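Local coordinates for putative D-lactate dehydrogenase (PDB 4ZGS) that reduces pyruvate to D-lactate in the algal chloroplast, very probably with NADH, as a member of the D-isomer-specific 2-hydroxyacid dehydrogenase family, at the interface of chains A and B and the interface of chains A and C. Coordinates in Å, arbitrary orientation; residue numbers count along the deposited sequence, not the author numbering. Chains: chain A/B/C, Putative D-lactate dehydrogenase.

Contact 1: the interface of chains A and B. Residues chain A 141, 144, 148, 195-196, 199-200; chain B 144, 148, 196, 199-201.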
loop_
_atom_site.group_PDB
_atom_site.type_symbol
_atom_site.label_atom_id
_atom_site.label_comp_id
_atom_site.label_asym_id
_atom_site.label_seq_id
_atom_site.Cartn_x
_atom_site.Cartn_y
_atom_site.Cartn_z
ATOM N N GLU A 141 8.851 -18.860 -16.356
ATOM C CA GLU A 141 7.621 -18.812 -15.593
ATOM C C GLU A 141 7.412 -17.397 -14.972
ATOM O O GLU A 141 6.300 -17.036 -14.639
ATOM C CB GLU A 141 7.628 -19.882 -14.505
ATOM C CG GLU A 141 7.606 -21.300 -15.077
ATOM C CD GLU A 141 7.605 -22.398 -14.028
ATOM O OE1 GLU A 141 7.596 -22.094 -12.817
ATOM O OE2 GLU A 141 7.594 -23.578 -14.429
ATOM N N VAL A 144 5.754 -15.179 -17.554
ATOM C CA VAL A 144 4.397 -15.662 -17.753
ATOM C C VAL A 144 3.577 -15.176 -16.551
ATOM O O VAL A 144 2.391 -14.868 -16.663
ATOM C CB VAL A 144 4.344 -17.217 -17.906
ATOM C CG1 VAL A 144 2.920 -17.691 -18.076
ATOM C CG2 VAL A 144 5.129 -17.625 -19.118
ATOM N N PHE A 148 0.085 -12.913 -16.570
ATOM C CA PHE A 148 -1.175 -13.197 -15.923
ATOM C C PHE A 148 -1.619 -12.072 -14.998
ATOM O O PHE A 148 -2.773 -11.686 -15.041
ATOM C CB PHE A 148 -1.099 -14.525 -15.174
ATOM C CG PHE A 148 -1.588 -15.697 -16.002
ATOM C CD1 PHE A 148 -2.942 -15.932 -16.167
ATOM C CD2 PHE A 148 -0.689 -16.545 -16.628
ATOM C CE1 PHE A 148 -3.376 -16.996 -16.908
ATOM C CE2 PHE A 148 -1.128 -17.597 -17.371
ATOM C CZ PHE A 148 -2.470 -17.819 -17.512
ATOM N N ARG A 195 7.423 -22.723 -24.834
ATOM C CA ARG A 195 6.768 -23.966 -24.413
ATOM C C ARG A 195 5.559 -23.670 -23.525
ATOM O O ARG A 195 4.464 -24.166 -23.787
ATOM C CB ARG A 195 7.731 -24.892 -23.658
ATOM C CG ARG A 195 7.050 -26.174 -23.163
ATOM C CD ARG A 195 7.936 -27.049 -22.265
ATOM N NE ARG A 195 8.384 -26.336 -21.056
ATOM C CZ ARG A 195 7.606 -26.104 -19.993
ATOM N NH1 ARG A 195 8.081 -25.444 -18.939
ATOM N NH2 ARG A 195 6.336 -26.501 -19.995
ATOM N N ILE A 196 5.762 -22.873 -22.473
ATOM C CA ILE A 196 4.695 -22.524 -21.523
ATOM C C ILE A 196 3.527 -21.784 -22.191
ATOM O O ILE A 196 2.337 -22.107 -21.973
ATOM C CB ILE A 196 5.232 -21.632 -20.366
ATOM C CG1 ILE A 196 6.242 -22.371 -19.483
ATOM C CG2 ILE A 196 4.101 -21.183 -19.488
ATOM C CD1 ILE A 196 7.162 -21.413 -18.643
ATOM N N GLY A 199 1.516 -23.875 -24.356
ATOM C CA GLY A 199 0.774 -24.765 -23.481
ATOM C C GLY A 199 -0.456 -24.099 -22.917
ATOM O O GLY A 199 -1.436 -24.765 -22.663
ATOM N N ILE A 200 -0.392 -22.792 -22.670
ATOM C CA ILE A 200 -1.560 -22.056 -22.153
ATOM C C ILE A 200 -2.620 -21.985 -23.237
ATOM O O ILE A 200 -3.805 -21.858 -22.964
ATOM C CB ILE A 200 -1.155 -20.650 -21.640
ATOM C CG1 ILE A 200 -0.360 -20.821 -20.348
ATOM C CG2 ILE A 200 -2.379 -19.700 -21.427
ATOM C CD1 ILE A 200 0.420 -19.608 -19.962
ATOM N N VAL B 144 -5.401 -19.805 -12.702
ATOM C CA VAL B 144 -3.992 -19.989 -12.998
ATOM C C VAL B 144 -3.204 -18.698 -12.633
ATOM O O VAL B 144 -2.170 -18.782 -11.952
ATOM C CB VAL B 144 -3.809 -20.444 -14.480
ATOM C CG1 VAL B 144 -2.378 -20.465 -14.908
ATOM C CG2 VAL B 144 -4.394 -21.810 -14.630
ATOM N N PHE B 148 0.110 -18.299 -10.161
ATOM C CA PHE B 148 1.333 -17.662 -10.580
ATOM C C PHE B 148 1.698 -16.486 -9.631
ATOM O O PHE B 148 2.846 -16.381 -9.198
ATOM C CB PHE B 148 1.184 -17.219 -12.041
ATOM C CG PHE B 148 1.726 -18.225 -13.035
ATOM C CD1 PHE B 148 3.074 -18.264 -13.338
ATOM C CD2 PHE B 148 0.894 -19.181 -13.606
ATOM C CE1 PHE B 148 3.569 -19.190 -14.240
ATOM C CE2 PHE B 148 1.392 -20.112 -14.498
ATOM C CZ PHE B 148 2.740 -20.115 -14.802
ATOM N N ILE B 196 -4.974 -26.073 -19.298
ATOM C CA ILE B 196 -3.948 -25.057 -19.076
ATOM C C ILE B 196 -2.802 -25.568 -18.204
ATOM O O ILE B 196 -1.633 -25.353 -18.518
ATOM C CB ILE B 196 -4.533 -23.803 -18.417
ATOM C CG1 ILE B 196 -5.462 -23.092 -19.392
ATOM C CG2 ILE B 196 -3.425 -22.859 -18.020
ATOM C CD1 ILE B 196 -6.373 -22.095 -18.697
ATOM N N GLY B 199 -0.594 -27.937 -20.022
ATOM C CA GLY B 199 0.208 -27.217 -21.001
ATOM C C GLY B 199 1.375 -26.522 -20.313
ATOM O O GLY B 199 2.423 -26.349 -20.920
ATOM N N ILE B 200 1.176 -26.074 -19.067
ATOM C CA ILE B 200 2.242 -25.410 -18.309
ATOM C C ILE B 200 3.318 -26.387 -17.935
ATOM O O ILE B 200 4.443 -25.995 -17.661
ATOM C CB ILE B 200 1.692 -24.729 -17.060
ATOM C CG1 ILE B 200 0.920 -23.471 -17.487
ATOM C CG2 ILE B 200 2.802 -24.330 -16.127
ATOM C CD1 ILE B 200 -0.012 -22.957 -16.443
ATOM N N GLY B 201 2.983 -27.680 -17.964
ATOM C CA GLY B 201 3.954 -28.704 -17.629
ATOM C C GLY B 201 3.738 -29.418 -16.307
ATOM O O GLY B 201 4.575 -30.198 -15.882
#
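Helices 136-151 and 188-200 of chain A pack against the same two helices of chain B about a two-fold axis. The apolar part includes two Phe-Val pairs related by this axis, each offering a flat ring on which a methyl can pack. The tip of the A:Phe148 ring, CZ, lies 3.7 Å from B:Val144 CG1, the side chains crossing obliquely; in the twin pair A:Val144 CG1 is 4.1 Å from B:Phe148 CZ. Each valine places CG1 anti to its backbone N (chi1 179° in chain A), and this methyl meets the ring. B:Phe148 also brings its CE1 corner to 3.5 Å from the backbone carbonyl A:Glu141 O. Between the 188-200 helices, branched apolar bulk meets where A:Ile200 CG1 and B:Ile200 CG1 are 4.1 Å apart. Glycine suits the crossing point because it has no side chain, so A:Gly199 CA and B:Gly199 CA approach to 3.5 Å.

The polar part is a nearly straight hydrogen bond of 3.0 Å from A:Arg195 NH2 to B:Ile200 O, a helix-end carbonyl that could favour a positive group. The long arginine chain, bent at chi3 (59°), brings this oxygen into its guanidinium plane, with the donor above the carbonyl plane. An alanine in place of A:Arg195 has no guanidinium to donate, and the link to the partner helix would probably be weakened. In the deposited assembly these contacts pair chains A and B, probably as the family's typical dimer, partly through helix 188-200, which starts at the NAD-binding Rossmann glycine loop.

Contact 2: the interface of chains A and C. Residues chain A 153, 160, 169-170, 172, 328-329; chain C 306-310, 313.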
loop_
_atom_site.group_PDB
_atom_site.type_symbol
_atom_site.label_atom_id
_atom_site.label_comp_id
_atom_site.label_asym_id
_atom_site.label_seq_id
_atom_site.Cartn_x
_atom_site.Cartn_y
_atom_site.Cartn_z
ATOM N N HIS A 153 -5.203 -7.791 -13.668
ATOM C CA HIS A 153 -5.079 -6.663 -12.736
ATOM C C HIS A 153 -4.957 -7.146 -11.306
ATOM O O HIS A 153 -5.587 -6.584 -10.398
ATOM C CB HIS A 153 -6.314 -5.693 -12.820
ATOM C CG HIS A 153 -6.522 -5.064 -14.159
ATOM N ND1 HIS A 153 -5.859 -3.922 -14.559
ATOM C CD2 HIS A 153 -7.323 -5.411 -15.196
ATOM C CE1 HIS A 153 -6.250 -3.589 -15.780
ATOM N NE2 HIS A 153 -7.136 -4.475 -16.190
ATOM N N ARG A 160 -6.989 -2.957 -3.346
ATOM C CA ARG A 160 -8.368 -2.575 -3.104
ATOM C C ARG A 160 -9.017 -3.516 -2.123
ATOM O O ARG A 160 -9.706 -3.062 -1.212
ATOM C CB ARG A 160 -9.164 -2.619 -4.364
ATOM C CG ARG A 160 -8.753 -1.704 -5.452
ATOM C CD ARG A 160 -9.608 -2.185 -6.615
ATOM N NE ARG A 160 -9.611 -1.293 -7.741
ATOM C CZ ARG A 160 -10.695 -1.038 -8.428
ATOM N NH1 ARG A 160 -11.863 -1.584 -8.062
ATOM N NH2 ARG A 160 -10.598 -0.221 -9.454
ATOM N N SER A 169 -15.208 -2.393 -11.201
ATOM C CA SER A 169 -14.565 -1.459 -12.130
ATOM C C SER A 169 -13.244 -1.138 -11.456
ATOM O O SER A 169 -13.153 -1.344 -10.237
ATOM C CB SER A 169 -15.419 -0.205 -12.337
ATOM O OG SER A 169 -16.821 -0.470 -12.311
ATOM N N GLY A 170 -12.159 -0.756 -12.128
ATOM C CA GLY A 170 -11.768 -0.877 -13.510
ATOM C C GLY A 170 -10.823 -2.100 -13.529
ATOM O O GLY A 170 -9.705 -2.043 -14.060
ATOM N N VAL A 172 -11.542 -5.025 -14.927
ATOM C CA VAL A 172 -11.883 -5.962 -15.977
ATOM C C VAL A 172 -10.662 -6.468 -16.744
ATOM O O VAL A 172 -9.886 -5.687 -17.291
ATOM C CB VAL A 172 -12.833 -5.351 -16.974
ATOM C CG1 VAL A 172 -13.065 -6.317 -18.120
ATOM C CG2 VAL A 172 -14.149 -4.958 -16.281
ATOM N N PRO A 328 -0.845 2.613 -13.873
ATOM C CA PRO A 328 -1.679 1.506 -13.406
ATOM C C PRO A 328 -1.479 0.253 -14.282
ATOM O O PRO A 328 -1.706 -0.858 -13.784
ATOM C CB PRO A 328 -3.103 2.055 -13.535
ATOM C CG PRO A 328 -3.003 3.079 -14.620
ATOM C CD PRO A 328 -1.637 3.693 -14.493
ATOM N N GLN A 329 -1.073 0.421 -15.547
ATOM C CA GLN A 329 -0.874 -0.740 -16.441
ATOM C C GLN A 329 0.583 -1.221 -16.481
ATOM O O GLN A 329 0.947 -2.006 -17.353
ATOM C CB GLN A 329 -1.341 -0.460 -17.879
ATOM C CG GLN A 329 -0.485 0.522 -18.641
ATOM C CD GLN A 329 -0.823 1.961 -18.277
ATOM O OE1 GLN A 329 -1.051 2.268 -17.107
ATOM N NE2 GLN A 329 -0.864 2.849 -19.280
ATOM N N THR C 306 -9.848 5.094 -10.350
ATOM C CA THR C 306 -9.554 3.670 -10.316
ATOM C C THR C 306 -10.784 2.868 -10.816
ATOM O O THR C 306 -10.697 1.676 -11.102
ATOM C CB THR C 306 -9.060 3.202 -8.899
ATOM O OG1 THR C 306 -10.140 3.082 -7.975
ATOM C CG2 THR C 306 -8.002 4.162 -8.345
ATOM N N LYS C 307 -11.929 3.527 -10.944
ATOM C CA LYS C 307 -13.077 2.798 -11.449
ATOM C C LYS C 307 -13.024 2.653 -12.987
ATOM O O LYS C 307 -13.786 1.901 -13.553
ATOM C CB LYS C 307 -14.393 3.470 -11.018
ATOM C CG LYS C 307 -14.704 4.799 -11.673
ATOM C CD LYS C 307 -16.017 5.334 -11.139
ATOM C CE LYS C 307 -16.299 6.762 -11.620
ATOM N NZ LYS C 307 -17.744 7.130 -11.452
ATOM N N PHE C 308 -12.120 3.375 -13.643
ATOM C CA PHE C 308 -11.988 3.348 -15.096
ATOM C C PHE C 308 -10.882 2.386 -15.551
ATOM O O PHE C 308 -9.842 2.239 -14.886
ATOM C CB PHE C 308 -11.671 4.742 -15.659
ATOM C CG PHE C 308 -12.742 5.778 -15.431
ATOM C CD1 PHE C 308 -13.934 5.744 -16.139
ATOM C CD2 PHE C 308 -12.524 6.832 -14.529
ATOM C CE1 PHE C 308 -14.909 6.723 -15.927
ATOM C CE2 PHE C 308 -13.471 7.809 -14.320
ATOM C CZ PHE C 308 -14.672 7.757 -15.011
ATOM N N ASP C 309 -11.097 1.759 -16.701
ATOM C CA ASP C 309 -10.030 1.030 -17.372
ATOM C C ASP C 309 -8.876 1.983 -17.666
ATOM O O ASP C 309 -9.104 3.132 -18.029
ATOM C CB ASP C 309 -10.533 0.381 -18.662
ATOM C CG ASP C 309 -9.468 -0.419 -19.341
ATOM O OD1 ASP C 309 -9.547 -1.671 -19.279
ATOM O OD2 ASP C 309 -8.531 0.206 -19.895
ATOM N N PRO C 310 -7.633 1.504 -17.531
ATOM C CA PRO C 310 -6.438 2.344 -17.713
ATOM C C PRO C 310 -6.361 3.123 -19.042
ATOM O O PRO C 310 -5.870 4.256 -19.059
ATOM C CB PRO C 310 -5.293 1.327 -17.636
ATOM C CG PRO C 310 -5.836 0.207 -16.800
ATOM C CD PRO C 310 -7.293 0.118 -17.161
ATOM N N ARG C 313 -8.183 6.054 -18.482
ATOM C CA ARG C 313 -7.382 6.896 -17.588
ATOM C C ARG C 313 -6.251 7.612 -18.316
ATOM O O ARG C 313 -5.885 8.716 -17.954
ATOM C CB ARG C 313 -6.808 6.091 -16.420
ATOM C CG ARG C 313 -7.873 5.539 -15.487
ATOM C CD ARG C 313 -7.317 4.663 -14.379
ATOM N NE ARG C 313 -6.446 5.388 -13.465
ATOM C CZ ARG C 313 -5.992 4.888 -12.320
ATOM N NH1 ARG C 313 -6.368 3.678 -11.943
ATOM N NH2 ARG C 313 -5.199 5.608 -11.530
#
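A segment of chain C, from the 3-10 helix 305-307 into helix 310-313, lies against A:His153, the loop at A:Ser169-A:Gly170 and A:Pro328. A:Arg160 reaches this segment from helix 154-163. Its CB sets out with CG anti to the carbonyl carbon (chi1 -62°), and CG, CD and NE continue as an extended spacer carrying the charge to the boundary. CZ comes within 3.8 Å of C:Thr306 O. Beyond it the guanidinium forks: NH1 turns back within its own chain and donates a 2.5 Å hydrogen bond to A:Ser169 O, in that carbonyl's plane, whereas NH2 goes tip to tip toward C:Thr306 and presents its edge to the carbonyl oxygen. The N-H bonds of NH2 point elsewhere, so this is close approach rather than a hydrogen bond; a positive guanidinium beside the oxygen may still help.

The same C:Thr306 O accepts a 3.0 Å hydrogen bond from the backbone A:Gly170 N, in the carbonyl plane. Having no side chain, the glycine, which follows a cis peptide, lets the two main chains come close. Arginine thus appears to steady the A:Ser169 carbonyl while the next residue's N-H makes the bond across.

Proline supplies compact apolar surface farther along. A:His153 CE1 meets C:Pro310 CG tip to tip at 4.0 Å, and A:Gly170 O stands over the centre of the imidazole ring. A:Pro328 CG sits 4.2 Å above one guanidinium face of C:Arg313, while its ring slides antiparallel past C:Pro310. Backbone recognition and proline packing thus hold chain C against chain A in the deposited tetramer; whether this pairing persists in solution the structure alone does not show.

The C-alpha centres of contact 1 and contact 2 are about 25 Å apart, and chain A takes part in both with different residues. The sites are joined in sequence: helix 136-151 serves contact 1, and A:His153 of contact 2 follows just after its end, before helix 154-163, which supplies A:Arg160. The two surfaces are thus built partly from consecutive parts of one helical stretch, though the structure alone does not show coupling. Contact 1 matches like helices across a two-fold axis, whereas contact 2 sets different segments against each other within another two-fold interface. Together they let one subunit hold two neighbours, consistent with the four-copy deposited assembly.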